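Long-range contacts in periplasmic protein (PDB 4FGQ), which is a calcium-dependent periplasmic protease, probably acting through a cysteine nucleophile as in other bacterial transglutaminase-like cysteine proteinases: residues F53-N58 against I91-T96; D105-T110 against M122-Y127; P134-S139 against S148-L153. All blocks are in the same frame, centred on the assembly; numbering follows the deposited sequence. Where two conformers were deposited one is given.

Interaction 1: F53-N58 against I91-T96; sequences FFNQFN and IIKYFT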
loop_
_atom_site.group_PDB
_atom_site.type_symbol
_atom_site.label_atom_id
_atom_site.label_comp_id
_atom_site.label_asym_id
_atom_site.label_seq_id
_atom_site.Cartn_x
_atom_site.Cartn_y
_atom_site.Cartn_z
ATOM N N PHE A 53 -8.518 3.075 -6.704
ATOM C CA PHE A 53 -9.496 2.875 -5.634
ATOM C C PHE A 53 -9.002 3.528 -4.360
ATOM O O PHE A 53 -9.725 4.296 -3.729
ATOM C CB PHE A 53 -9.748 1.380 -5.367
ATOM C CG PHE A 53 -10.778 1.129 -4.285
ATOM C CD1 PHE A 53 -12.128 1.165 -4.574
ATOM C CD2 PHE A 53 -10.384 0.850 -2.984
ATOM C CE1 PHE A 53 -13.076 0.935 -3.574
ATOM C CE2 PHE A 53 -11.321 0.626 -1.986
ATOM C CZ PHE A 53 -12.668 0.666 -2.280
ATOM N N PHE A 54 -7.774 3.215 -3.972
ATOM C CA PHE A 54 -7.282 3.763 -2.708
ATOM C C PHE A 54 -6.885 5.220 -2.793
ATOM O O PHE A 54 -6.912 5.914 -1.782
ATOM C CB PHE A 54 -6.182 2.870 -2.124
ATOM C CG PHE A 54 -6.735 1.599 -1.572
ATOM C CD1 PHE A 54 -7.623 1.644 -0.513
ATOM C CD2 PHE A 54 -6.465 0.376 -2.168
ATOM C CE1 PHE A 54 -8.196 0.491 -0.007
ATOM C CE2 PHE A 54 -7.035 -0.792 -1.657
ATOM C CZ PHE A 54 -7.900 -0.727 -0.574
ATOM N N ASN A 55 -6.565 5.708 -3.991
ATOM C CA ASN A 55 -6.132 7.105 -4.094
ATOM C C ASN A 55 -7.227 8.122 -3.819
ATOM O O ASN A 55 -6.932 9.304 -3.628
ATOM C CB ASN A 55 -5.433 7.397 -5.421
ATOM C CG ASN A 55 -3.979 7.010 -5.390
ATOM O OD1 ASN A 55 -3.418 6.789 -4.312
ATOM N ND2 ASN A 55 -3.353 6.909 -6.561
ATOM N N GLN A 56 -8.472 7.649 -3.771
ATOM C CA GLN A 56 -9.649 8.473 -3.465
ATOM C C GLN A 56 -9.835 8.732 -1.967
ATOM O O GLN A 56 -10.686 9.525 -1.595
ATOM C CB GLN A 56 -10.937 7.767 -3.946
ATOM C CG GLN A 56 -11.418 6.691 -2.930
ATOM C CD GLN A 56 -12.763 6.093 -3.219
ATOM O OE1 GLN A 56 -13.787 6.783 -3.189
ATOM N NE2 GLN A 56 -12.784 4.788 -3.466
ATOM N N PHE A 57 -9.095 8.032 -1.107
ATOM C CA PHE A 57 -9.294 8.151 0.348
ATOM C C PHE A 57 -8.629 9.418 0.919
ATOM O O PHE A 57 -7.914 10.126 0.211
ATOM C CB PHE A 57 -8.738 6.902 1.068
ATOM C CG PHE A 57 -9.615 5.670 0.969
ATOM C CD1 PHE A 57 -9.849 5.050 -0.240
ATOM C CD2 PHE A 57 -10.144 5.096 2.114
ATOM C CE1 PHE A 57 -10.656 3.915 -0.321
ATOM C CE2 PHE A 57 -10.935 3.961 2.047
ATOM C CZ PHE A 57 -11.187 3.367 0.819
ATOM N N ASN A 58 -8.887 9.715 2.193
ATOM C CA ASN A 58 -8.314 10.883 2.861
ATOM C C ASN A 58 -6.807 10.744 3.050
ATOM O O ASN A 58 -6.344 9.761 3.626
ATOM C CB ASN A 58 -8.966 11.075 4.234
ATOM C CG ASN A 58 -10.379 11.606 4.139
ATOM O OD1 ASN A 58 -10.669 12.458 3.305
ATOM N ND2 ASN A 58 -11.264 11.113 5.001
ATOM N N ILE A 91 0.707 0.629 2.068
ATOM C CA ILE A 91 0.471 -0.622 2.783
ATOM C C ILE A 91 -0.835 -1.308 2.369
ATOM O O ILE A 91 -0.844 -2.508 2.069
ATOM C CB ILE A 91 0.535 -0.407 4.308
ATOM C CG1 ILE A 91 1.977 -0.099 4.732
ATOM C CG2 ILE A 91 -0.040 -1.623 5.040
ATOM C CD1 ILE A 91 2.087 0.514 6.130
ATOM N N ILE A 92 -1.935 -0.564 2.312
ATOM C CA ILE A 92 -3.195 -1.186 1.923
ATOM C C ILE A 92 -3.198 -1.580 0.442
ATOM O O ILE A 92 -3.767 -2.612 0.073
ATOM C CB ILE A 92 -4.452 -0.366 2.349
ATOM C CG1 ILE A 92 -5.721 -1.178 2.070
ATOM C CG2 ILE A 92 -4.500 0.980 1.641
ATOM C CD1 ILE A 92 -6.937 -0.725 2.872
ATOM N N LYS A 93 -2.537 -0.791 -0.402
ATOM C CA LYS A 93 -2.409 -1.170 -1.808
ATOM C C LYS A 93 -1.659 -2.489 -1.940
ATOM O O LYS A 93 -2.046 -3.353 -2.734
ATOM C CB LYS A 93 -1.697 -0.078 -2.605
ATOM C CG LYS A 93 -2.560 1.157 -2.865
ATOM C CD LYS A 93 -1.740 2.238 -3.559
ATOM C CE LYS A 93 -2.480 3.582 -3.575
ATOM N NZ LYS A 93 -1.632 4.628 -4.239
ATOM N N TYR A 94 -0.581 -2.625 -1.171
ATOM C CA TYR A 94 0.225 -3.840 -1.174
ATOM C C TYR A 94 -0.621 -5.059 -0.797
ATOM O O TYR A 94 -0.693 -6.028 -1.551
ATOM C CB TYR A 94 1.429 -3.705 -0.229
ATOM C CG TYR A 94 2.094 -5.037 0.077
ATOM C CD1 TYR A 94 2.937 -5.647 -0.846
ATOM C CD2 TYR A 94 1.848 -5.693 1.277
ATOM C CE1 TYR A 94 3.545 -6.889 -0.558
ATOM C CE2 TYR A 94 2.425 -6.916 1.564
ATOM C CZ TYR A 94 3.269 -7.511 0.646
ATOM O OH TYR A 94 3.834 -8.728 0.957
ATOM N N PHE A 95 -1.269 -5.017 0.361
ATOM C CA PHE A 95 -2.026 -6.188 0.807
ATOM C C PHE A 95 -3.179 -6.515 -0.134
ATOM O O PHE A 95 -3.505 -7.686 -0.362
ATOM C CB PHE A 95 -2.508 -6.024 2.254
ATOM C CG PHE A 95 -1.442 -6.314 3.265
ATOM C CD1 PHE A 95 -0.967 -7.612 3.429
ATOM C CD2 PHE A 95 -0.898 -5.295 4.036
ATOM C CE1 PHE A 95 0.027 -7.898 4.359
ATOM C CE2 PHE A 95 0.098 -5.568 4.971
ATOM C CZ PHE A 95 0.564 -6.871 5.133
ATOM N N THR A 96 -3.776 -5.487 -0.715
ATOM C CA THR A 96 -4.913 -5.703 -1.598
ATOM C C THR A 96 -4.452 -6.350 -2.902
ATOM O O THR A 96 -5.100 -7.266 -3.406
ATOM C CB THR A 96 -5.644 -4.389 -1.879
ATOM O OG1 THR A 96 -6.116 -3.851 -0.640
ATOM C CG2 THR A 96 -6.846 -4.619 -2.791
#

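Interaction 2: D105-T110 against M122-Y127; sequences DQLRIT and MVLSFY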
loop_
_atom_site.group_PDB
_atom_site.type_symbol
_atom_site.label_atom_id
_atom_site.label_comp_id
_atom_site.label_asym_id
_atom_site.label_seq_id
_atom_site.Cartn_x
_atom_site.Cartn_y
_atom_site.Cartn_z
ATOM N N ASP A 105 6.238 -11.279 -4.267
ATOM C CA ASP A 105 7.638 -10.980 -4.578
ATOM C C ASP A 105 7.817 -9.895 -5.647
ATOM O O ASP A 105 8.903 -9.333 -5.786
ATOM C CB ASP A 105 8.491 -12.237 -4.865
ATOM C CG ASP A 105 8.011 -13.031 -6.067
ATOM O OD1 ASP A 105 8.660 -14.051 -6.381
ATOM O OD2 ASP A 105 6.996 -12.663 -6.694
ATOM N N GLN A 106 6.750 -9.564 -6.369
ATOM C CA GLN A 106 6.828 -8.469 -7.339
ATOM C C GLN A 106 6.478 -7.119 -6.743
ATOM O O GLN A 106 6.458 -6.115 -7.453
ATOM C CB GLN A 106 5.886 -8.727 -8.514
ATOM C CG GLN A 106 6.269 -9.951 -9.303
ATOM C CD GLN A 106 5.413 -10.130 -10.542
ATOM O OE1 GLN A 106 4.677 -11.116 -10.668
ATOM N NE2 GLN A 106 5.504 -9.175 -11.467
ATOM N N LEU A 107 6.162 -7.099 -5.456
ATOM C CA LEU A 107 5.704 -5.871 -4.820
ATOM C C LEU A 107 6.599 -5.503 -3.659
ATOM O O LEU A 107 6.848 -6.320 -2.773
ATOM C CB LEU A 107 4.271 -6.042 -4.314
ATOM C CG LEU A 107 3.212 -6.279 -5.394
ATOM C CD1 LEU A 107 1.931 -6.775 -4.762
ATOM C CD2 LEU A 107 2.954 -4.983 -6.151
ATOM N N ARG A 108 7.091 -4.269 -3.657
ATOM C CA ARG A 108 7.886 -3.802 -2.528
ATOM C C ARG A 108 7.447 -2.425 -2.127
ATOM O O ARG A 108 7.492 -1.499 -2.938
ATOM C CB ARG A 108 9.376 -3.799 -2.875
ATOM C CG ARG A 108 9.938 -5.188 -3.094
ATOM C CD ARG A 108 11.425 -5.185 -3.314
ATOM N NE ARG A 108 11.894 -6.524 -3.676
ATOM C CZ ARG A 108 13.144 -6.813 -4.033
ATOM N NH1 ARG A 108 14.061 -5.857 -4.079
ATOM N NH2 ARG A 108 13.468 -8.057 -4.353
ATOM N N ILE A 109 6.990 -2.297 -0.884
ATOM C CA ILE A 109 6.660 -0.997 -0.336
ATOM C C ILE A 109 7.975 -0.237 -0.206
ATOM O O ILE A 109 8.946 -0.754 0.361
ATOM C CB ILE A 109 5.980 -1.143 1.030
ATOM C CG1 ILE A 109 4.694 -1.978 0.896
ATOM C CG2 ILE A 109 5.689 0.231 1.635
ATOM C CD1 ILE A 109 4.147 -2.505 2.245
ATOM N N THR A 110 8.028 0.988 -0.733
ATOM C CA THR A 110 9.309 1.677 -0.887
ATOM C C THR A 110 9.344 3.011 -0.164
ATOM O O THR A 110 8.515 3.879 -0.422
ATOM C CB THR A 110 9.614 1.949 -2.368
ATOM O OG1 THR A 110 9.648 0.704 -3.073
ATOM C CG2 THR A 110 10.968 2.638 -2.535
ATOM N N MET A 122 6.579 7.558 0.964
ATOM C CA MET A 122 6.447 6.119 0.736
ATOM C C MET A 122 5.538 5.868 -0.453
ATOM O O MET A 122 4.493 6.522 -0.605
ATOM C CB MET A 122 5.848 5.445 1.976
ATOM C CG MET A 122 5.937 3.922 2.021
ATOM S SD MET A 122 7.522 3.363 2.705
ATOM C CE MET A 122 7.302 3.532 4.476
ATOM N N VAL A 123 5.934 4.921 -1.300
ATOM C CA VAL A 123 5.134 4.507 -2.450
ATOM C C VAL A 123 5.123 2.989 -2.488
ATOM O O VAL A 123 5.792 2.351 -1.680
ATOM C CB VAL A 123 5.717 5.028 -3.775
ATOM C CG1 VAL A 123 5.709 6.568 -3.785
ATOM C CG2 VAL A 123 7.135 4.489 -3.975
ATOM N N LEU A 124 4.375 2.413 -3.429
ATOM C CA LEU A 124 4.432 0.970 -3.656
ATOM C C LEU A 124 5.094 0.741 -5.005
ATOM O O LEU A 124 4.666 1.311 -6.002
ATOM C CB LEU A 124 3.025 0.364 -3.651
ATOM C CG LEU A 124 2.941 -1.129 -3.994
ATOM C CD1 LEU A 124 3.822 -1.920 -3.057
ATOM C CD2 LEU A 124 1.490 -1.580 -3.864
ATOM N N SER A 125 6.163 -0.054 -5.026
ATOM C CA SER A 125 6.862 -0.356 -6.270
ATOM C C SER A 125 6.480 -1.734 -6.789
ATOM O O SER A 125 6.490 -2.713 -6.041
ATOM C CB SER A 125 8.381 -0.314 -6.048
ATOM O OG SER A 125 8.817 1.004 -5.737
ATOM N N PHE A 126 6.143 -1.813 -8.069
ATOM C CA PHE A 126 5.817 -3.094 -8.693
ATOM C C PHE A 126 6.938 -3.449 -9.646
ATOM O O PHE A 126 7.290 -2.644 -10.509
ATOM C CB PHE A 126 4.497 -2.984 -9.464
ATOM C CG PHE A 126 4.272 -4.113 -10.433
ATOM C CD1 PHE A 126 3.799 -5.339 -9.993
ATOM C CD2 PHE A 126 4.553 -3.953 -11.789
ATOM C CE1 PHE A 126 3.606 -6.385 -10.884
ATOM C CE2 PHE A 126 4.353 -4.992 -12.680
ATOM C CZ PHE A 126 3.884 -6.210 -12.230
ATOM N N TYR A 127 7.507 -4.643 -9.492
ATOM C CA TYR A 127 8.605 -5.070 -10.332
ATOM C C TYR A 127 8.134 -6.143 -11.307
ATOM O O TYR A 127 7.817 -7.258 -10.878
ATOM C CB TYR A 127 9.722 -5.658 -9.461
ATOM C CG TYR A 127 10.481 -4.635 -8.644
ATOM C CD1 TYR A 127 9.949 -4.118 -7.472
ATOM C CD2 TYR A 127 11.732 -4.199 -9.046
ATOM C CE1 TYR A 127 10.656 -3.186 -6.718
ATOM C CE2 TYR A 127 12.438 -3.264 -8.301
ATOM C CZ TYR A 127 11.892 -2.769 -7.147
ATOM O OH TYR A 127 12.607 -1.847 -6.413
HETATM O O HOH W 1 13.967 -2.962 -4.020
HETATM O O HOH W 2 11.908 -0.202 -4.426
#

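Interaction 3: P134-S139 against S148-L153; sequences PLILDS and SARPDL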
loop_
_atom_site.group_PDB
_atom_site.type_symbol
_atom_site.label_atom_id
_atom_site.label_comp_id
_atom_site.label_asym_id
_atom_site.label_seq_id
_atom_site.Cartn_x
_atom_site.Cartn_y
_atom_site.Cartn_z
ATOM N N PRO A 134 11.135 -0.666 -11.820
ATOM C CA PRO A 134 9.820 -0.810 -11.187
ATOM C C PRO A 134 8.841 0.286 -11.585
ATOM O O PRO A 134 9.264 1.360 -12.025
ATOM C CB PRO A 134 10.134 -0.720 -9.690
ATOM C CG PRO A 134 11.380 0.116 -9.624
ATOM C CD PRO A 134 12.167 -0.221 -10.866
ATOM N N LEU A 135 7.552 -0.018 -11.465
ATOM C CA LEU A 135 6.477 0.937 -11.706
ATOM C C LEU A 135 6.037 1.466 -10.349
ATOM O O LEU A 135 5.919 0.697 -9.389
ATOM C CB LEU A 135 5.322 0.233 -12.403
ATOM C CG LEU A 135 5.671 -0.443 -13.724
ATOM C CD1 LEU A 135 4.389 -0.938 -14.407
ATOM C CD2 LEU A 135 6.427 0.507 -14.621
ATOM N N ILE A 136 5.802 2.775 -10.263
ATOM C CA ILE A 136 5.544 3.419 -8.985
ATOM C C ILE A 136 4.061 3.731 -8.779
ATOM O O ILE A 136 3.458 4.505 -9.535
ATOM C CB ILE A 136 6.358 4.731 -8.854
ATOM C CG1 ILE A 136 7.858 4.479 -9.067
ATOM C CG2 ILE A 136 6.098 5.363 -7.505
ATOM C CD1 ILE A 136 8.479 3.546 -8.048
ATOM N N LEU A 137 3.475 3.125 -7.749
ATOM C CA LEU A 137 2.088 3.384 -7.361
ATOM C C LEU A 137 2.123 4.375 -6.194
ATOM O O LEU A 137 2.536 4.022 -5.069
ATOM C CB LEU A 137 1.398 2.089 -6.928
ATOM C CG LEU A 137 0.859 1.207 -8.060
ATOM C CD1 LEU A 137 2.001 0.526 -8.837
ATOM C CD2 LEU A 137 -0.112 0.167 -7.498
ATOM N N ASP A 138 1.701 5.610 -6.471
ATOM C CA ASP A 138 1.866 6.737 -5.561
ATOM C C ASP A 138 0.501 7.228 -5.126
ATOM O O ASP A 138 -0.500 6.956 -5.794
ATOM C CB ASP A 138 2.606 7.850 -6.316
ATOM C CG ASP A 138 3.276 8.856 -5.406
ATOM O OD1 ASP A 138 2.886 8.969 -4.232
ATOM O OD2 ASP A 138 4.189 9.552 -5.898
ATOM N N SER A 139 0.475 7.934 -3.999
ATOM C CA SER A 139 -0.720 8.591 -3.488
ATOM C C SER A 139 -0.775 10.080 -3.868
ATOM O O SER A 139 -1.800 10.735 -3.672
ATOM C CB SER A 139 -0.769 8.454 -1.958
ATOM O OG SER A 139 0.508 8.714 -1.390
ATOM N N SER A 148 12.390 5.656 -13.653
ATOM C CA SER A 148 13.171 6.701 -14.330
ATOM C C SER A 148 12.319 7.915 -14.685
ATOM O O SER A 148 12.853 8.992 -14.956
ATOM C CB SER A 148 13.846 6.170 -15.592
ATOM O OG SER A 148 12.869 5.673 -16.490
ATOM N N ALA A 149 11.002 7.737 -14.689
ATOM C CA ALA A 149 10.078 8.849 -14.922
ATOM C C ALA A 149 9.669 9.497 -13.599
ATOM O O ALA A 149 8.806 10.382 -13.565
ATOM C CB ALA A 149 8.858 8.384 -15.695
ATOM N N ARG A 150 10.279 9.040 -12.508
ATOM C CA ARG A 150 10.089 9.664 -11.193
ATOM C C ARG A 150 11.432 10.069 -10.580
ATOM O O ARG A 150 11.817 9.567 -9.521
ATOM C CB ARG A 150 9.351 8.708 -10.242
ATOM C CG ARG A 150 7.944 8.308 -10.679
ATOM C CD ARG A 150 7.025 9.515 -10.792
ATOM N NE ARG A 150 7.076 10.314 -9.566
ATOM C CZ ARG A 150 6.245 10.179 -8.534
ATOM N NH1 ARG A 150 5.274 9.270 -8.560
ATOM N NH2 ARG A 150 6.395 10.964 -7.466
ATOM N N PRO A 151 12.159 10.988 -11.237
ATOM C CA PRO A 151 13.466 11.368 -10.697
ATOM C C PRO A 151 13.319 12.141 -9.383
ATOM O O PRO A 151 14.324 12.395 -8.720
ATOM C CB PRO A 151 14.039 12.278 -11.788
ATOM C CG PRO A 151 12.831 12.877 -12.432
ATOM C CD PRO A 151 11.809 11.771 -12.438
ATOM N N ASP A 152 12.089 12.509 -9.024
ATOM C CA ASP A 152 11.843 13.210 -7.768
ATOM C C ASP A 152 11.902 12.263 -6.568
ATOM O O ASP A 152 11.961 12.711 -5.423
ATOM C CB ASP A 152 10.492 13.931 -7.792
ATOM C CG ASP A 152 9.327 12.995 -8.076
ATOM O OD1 ASP A 152 9.390 12.218 -9.055
ATOM O OD2 ASP A 152 8.335 13.041 -7.324
ATOM N N LEU A 153 11.902 10.958 -6.830
ATOM C CA LEU A 153 11.910 9.962 -5.756
ATOM C C LEU A 153 13.234 9.212 -5.728
ATOM O O LEU A 153 13.619 8.590 -6.724
ATOM C CB LEU A 153 10.768 8.961 -5.933
ATOM C CG LEU A 153 9.339 9.496 -5.881
ATOM C CD1 LEU A 153 8.350 8.367 -6.134
ATOM C CD2 LEU A 153 9.042 10.185 -4.547
HETATM O O HOH W 3 3.956 7.232 -10.256
HETATM O O HOH W 4 5.119 11.888 -5.003
#

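Interaction 1: F53-N58 against I91-T96
Helix 43-55 meets helix 86-100 mainly through Phe54, whose ring lies against Ile92, Lys93 and Thr96; an Asn55-Lys93 hydrogen bond is a second, polar link. Ile92 covers one face of the Phe54 ring: its CG1 makes a CH-pi contact 3.9 Å from the ring centroid, and Ile92 CD1 comes to 3.4 Å from Phe54 CE1. A flat apolar ring can be covered on both faces at once, and here Phe53 takes the opposite one, while Trp31 meets the ring edge-to-face. One turn beyond Ile92, Thr96 OG1 lies 3.4 Å from Phe54 CE2; this hydroxyl is bonded to Ile92 O at 2.7 Å and to Trp31 NE1, which lets a polar residue sit in the core. Lys93 runs antiparallel to the Phe54 side chain, its methylenes passing Phe54 CB and CD2. Fully extended beyond CG, it carries NZ to Asn55 OD1 (2.8 Å), arriving above the plane of the amide. Asn51 also holds this buried ammonium, while Asn55 ND2 reaches the carbonyl of Asp138. Ile92 lies one turn after Asp88, which is seen to bind calcium in this protein, although none is bound here. Helix 86-100, packed between other helices and a sheet, resembles the central helix of papain-like cysteine proteases.

Interaction 2: D105-T110 against M122-Y127
Gln106 and Tyr127 are joined by two hydrogen bonds: Tyr127 N gives a nearly straight bond (171°) to Gln106 O at 2.7 Å, and Gln106 NE2 reaches back to Tyr127 O at 3.1 Å. The glutamine side chain thus adds a rung just beyond the paired strands. Within the ladder, Arg108 with Ser125 and Thr110 with Val123 are antiparallel hydrogen-bonded pairs, each with reciprocal backbone bonds, and the strands run at 160° to one another. Between them lie the non-hydrogen-bonded pairs Leu107 with Phe126 and Ile109 with Leu124. On the face bearing Arg108, Thr110, Val123 and Ser125, two hydroxyls pair, Thr110 OG1 to Ser125 OG at 2.8 Å. A water links Thr110 OG1 to Tyr127 OH, and a second links that phenol to Arg108 NH1. The extended arginine crosses the tyrosine at about a right angle, Arg108 CD lying 4.0 Å from Tyr127 CE1, while its guanidinium has a cation-pi partner in Trp165. The other face is apolar. With Leu124 CG anti to the backbone N (chi1 175°), CD1 leans across to Ile109 CG1 at 4.0 Å. Leu107 CD2 meets the edge of the Phe126 ring, 3.9 Å from Phe126 CD1, and Ile109 CG2 rests 3.7 Å from Met122 CG. Large apolar residues suit this face, which lies against helix 86-100: Leu107 touches Tyr94 and Leu97, and Leu124 the chain of Lys93. The arrangement is a beta hairpin in the central antiparallel sheet, consistent with the papain-like fold of this family.

Interaction 3: P134-S139 against S148-L153
A salt-bridge network ties the loop before strand 153-159 to residues 134-139, with Arg150 of the loop reaching Asp138. Both terminal nitrogens of the guanidinium grip a single oxygen: Arg150 NH1 lies 2.9 Å and NH2 3.1 Å from Asp138 OD2. Carboxylate and guanidinium are nearly coplanar, 8° apart; NH1 meets the anti lone pair of Asp138 OD2, while NH2 comes nearly in line with its C-O bond. The long arginine gets there by folding, with bends at chi2 (-61°) and chi3 (-51°). Asp152 holds its other edge side-on, through NE to Asp152 OD1 at 3.0 Å and NH2 to Asp152 OD2 at 2.8 Å, both on syn lone pairs. The type I turn from Arg150 to Leu153 brings Asp152 alongside, and the paired bonds to the two carboxylates hold the guanidinium's rotation. A water joins Arg150 NH1 to Ile136 O. Leu153 CD1 lies over one guanidinium face and meets Ile136 CG2 at 4.0 Å. Asp138 OD1 binds His121 NE2; as in papain-like cysteine proteases, both could belong to a Cys-His-Asp triad with Cys86, near Ser139, making Arg150 second shell. Behind, strand 135-137 pairs with strands 119-126 and 145-146, while Leu137 packs on helix 86-100.

Interactions 1 and 2 are buried and both border helix 86-100: it is one partner in interaction 1, receiving Phe54 of helix 43-55, and lies against the apolar face of the hairpin of interaction 2, where Tyr94 packs on Leu107 and Ile109. Interaction 3 lies farther out, about 14 Å between its centre and that of the chain, and is only partly buried. The chemistry follows this order, from a ring between helices with a few satisfied polar groups, through a backbone ladder with one apolar and one polar face, to an ion-pair network bridged by water. Strand 119-126 carries interaction 2 into interaction 3 through backbone bonds to Leu135 and Leu137, and the Asn55 amide ties interaction 1 to interaction 3.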